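Local coordinates for catalase (Exiguobacterium oxidotolerans, PDB 2J2M), which breaks hydrogen peroxide down to water and oxygen at a buried haem, as a tetrameric catalase, at residues 114-117 / 122-125. Numbering follows the deposited sequence.
With HEM (protoporphyrin IX containing Fe), chain E.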
# COMPACT_ATOMS: atom_id res chain seq x y z
N SER A 114 -20.02 -8.30 -16.82
CA SER A 114 -20.03 -8.60 -15.39
C SER A 114 -21.30 -8.05 -14.72
O SER A 114 -21.66 -6.88 -14.91
CB SER A 114 -18.76 -8.03 -14.70
OG SER A 114 -17.56 -8.60 -15.22
N VAL A 115 -21.94 -8.90 -13.91
CA VAL A 115 -23.17 -8.53 -13.19
C VAL A 115 -23.14 -9.03 -11.74
O VAL A 115 -23.05 -10.23 -11.47
CB VAL A 115 -24.44 -9.04 -13.92
CG1 VAL A 115 -25.71 -8.67 -13.13
CG2 VAL A 115 -24.52 -8.46 -15.31
N LYS A 116 -23.18 -8.06 -10.81
CA LYS A 116 -23.27 -8.31 -9.36
C LYS A 116 -24.74 -8.26 -8.94
O LYS A 116 -25.43 -7.25 -9.16
CB LYS A 116 -22.47 -7.25 -8.57
CG LYS A 116 -22.46 -7.43 -7.04
CD LYS A 116 -21.56 -6.41 -6.28
CE LYS A 116 -20.07 -6.58 -6.55
NZ LYS A 116 -19.62 -7.99 -6.36
N PHE A 117 -25.20 -9.37 -8.36
CA PHE A 117 -26.60 -9.53 -7.91
C PHE A 117 -26.58 -9.42 -6.42
O PHE A 117 -25.95 -10.23 -5.76
CB PHE A 117 -27.16 -10.91 -8.27
CG PHE A 117 -27.33 -11.16 -9.74
CD1 PHE A 117 -26.22 -11.29 -10.58
CD2 PHE A 117 -28.61 -11.31 -10.28
CE1 PHE A 117 -26.40 -11.56 -11.96
CE2 PHE A 117 -28.79 -11.56 -11.63
CZ PHE A 117 -27.68 -11.68 -12.48
N GLY A 122 -26.93 -13.23 -0.02
CA GLY A 122 -25.57 -12.85 -0.45
C GLY A 122 -25.41 -12.35 -1.89
O GLY A 122 -26.37 -12.34 -2.70
N ASN A 123 -24.20 -11.89 -2.20
CA ASN A 123 -23.88 -11.49 -3.57
C ASN A 123 -23.50 -12.69 -4.44
O ASN A 123 -22.74 -13.58 -4.01
CB ASN A 123 -22.76 -10.42 -3.62
CG ASN A 123 -23.19 -9.07 -3.03
OD1 ASN A 123 -24.35 -8.89 -2.59
ND2 ASN A 123 -22.25 -8.11 -2.98
N TRP A 124 -24.05 -12.70 -5.67
CA TRP A 124 -23.61 -13.57 -6.72
C TRP A 124 -23.01 -12.76 -7.84
O TRP A 124 -23.68 -11.86 -8.40
CB TRP A 124 -24.79 -14.36 -7.29
CG TRP A 124 -24.45 -15.11 -8.58
CD1 TRP A 124 -23.31 -15.82 -8.85
CD2 TRP A 124 -25.27 -15.23 -9.74
NE1 TRP A 124 -23.36 -16.35 -10.12
CE2 TRP A 124 -24.56 -16.01 -10.68
CE3 TRP A 124 -26.55 -14.76 -10.07
CZ2 TRP A 124 -25.07 -16.32 -11.93
CZ3 TRP A 124 -27.06 -15.07 -11.33
CH2 TRP A 124 -26.32 -15.84 -12.24
N ASP A 125 -21.78 -13.06 -8.22
CA ASP A 125 -21.22 -12.37 -9.37
C ASP A 125 -21.29 -13.24 -10.60
O ASP A 125 -20.77 -14.36 -10.57
CB ASP A 125 -19.77 -11.95 -9.11
CG ASP A 125 -19.64 -10.92 -8.02
OD1 ASP A 125 -18.58 -10.93 -7.36
OD2 ASP A 125 -20.56 -10.09 -7.81
CHA HEM E . -10.98 -9.35 -15.01
CHB HEM E . -13.63 -12.26 -17.91
CHC HEM E . -10.25 -15.67 -17.47
CHD HEM E . -7.98 -13.08 -14.09
C1A HEM E . -12.02 -9.84 -15.80
C2A HEM E . -13.28 -9.18 -16.12
C3A HEM E . -14.01 -9.99 -16.92
C4A HEM E . -13.24 -11.18 -17.14
CMA HEM E . -15.41 -9.74 -17.53
CAA HEM E . -13.66 -7.76 -15.62
CBA HEM E . -14.47 -7.78 -14.31
CGA HEM E . -14.81 -6.34 -14.00
O1A HEM E . -14.29 -5.78 -13.00
O2A HEM E . -15.60 -5.74 -14.78
C1B HEM E . -12.98 -13.46 -17.99
C2B HEM E . -13.51 -14.69 -18.58
C3B HEM E . -12.56 -15.61 -18.45
C4B HEM E . -11.42 -15.02 -17.79
CMB HEM E . -14.92 -14.90 -19.19
CAB HEM E . -12.63 -17.09 -18.86
CBB HEM E . -13.17 -17.47 -20.01
C1C HEM E . -9.38 -15.34 -16.46
C2C HEM E . -8.39 -16.20 -15.84
C3C HEM E . -7.78 -15.46 -14.90
C4C HEM E . -8.36 -14.12 -14.90
CMC HEM E . -8.11 -17.69 -16.18
CAC HEM E . -6.62 -15.88 -13.96
CBC HEM E . -6.82 -16.65 -12.89
C1D HEM E . -8.53 -11.82 -14.02
C2D HEM E . -8.07 -10.76 -13.14
C3D HEM E . -9.02 -9.60 -13.42
C4D HEM E . -9.95 -10.07 -14.44
CMD HEM E . -6.90 -10.83 -12.10
CAD HEM E . -9.01 -8.21 -12.76
CBD HEM E . -10.16 -8.18 -11.75
CGD HEM E . -10.07 -7.00 -10.80
O1D HEM E . -9.03 -6.26 -10.74
O2D HEM E . -11.06 -6.80 -10.07
NA HEM E . -12.05 -11.07 -16.44
NB HEM E . -11.71 -13.70 -17.53
NC HEM E . -9.34 -14.10 -15.85
ND HEM E . -9.63 -11.38 -14.75
FE HEM E . -10.83 -12.65 -15.90
O HOH W 1 -19.63 -8.55 -3.70
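F117 and W124 lie side by side on one face of an antiparallel hairpin, their rings in an offset stack with centroids 4.5 Å apart and planes inclined by 29°. CE3 of W124 lies over one face of the phenyl ring, displaced toward that ring's rim, 3.5 Å from CD1 of F117, while CZ3 reaches toward CE1 and CZ. With CG of W124 anti to the backbone N (chi1 169°), the indole extends alongside its neighbour. In the backbone the same two residues form a hydrogen-bonded pair: F117 N donates to W124 O (2.9 Å) and W124 N donates back to F117 O (3.1 Å).

Neighbouring residues of a strand project to opposite faces, so the next pair, K116 and D125, lies on the face away from the two rings. The side chains of this non-hydrogen-bonded pair lie side by side, point the same way and end in a salt bridge of 2.7 Å between K116 NZ and D125 OD2, the lysine meeting the syn side of the carboxylate. Bends at the last two torsions of K116 curl the ammonium back to this oxygen. A water bridges K116 NZ to N123 ND2, and G314 O takes a further bond from NZ, so the buried charge is held by several partners; D125 OD1 is bound by N316 N.

At the far end of 114-117, S114 belongs to the haem pocket, its OG 3.3 Å from HEM CBA. In the catalase beta-barrel, strand 112-119 pairs on its other side with strand 87-95, whose V88 and V90 touch F117, while strand 210-219 packs W217 against F117 and L215 against W124.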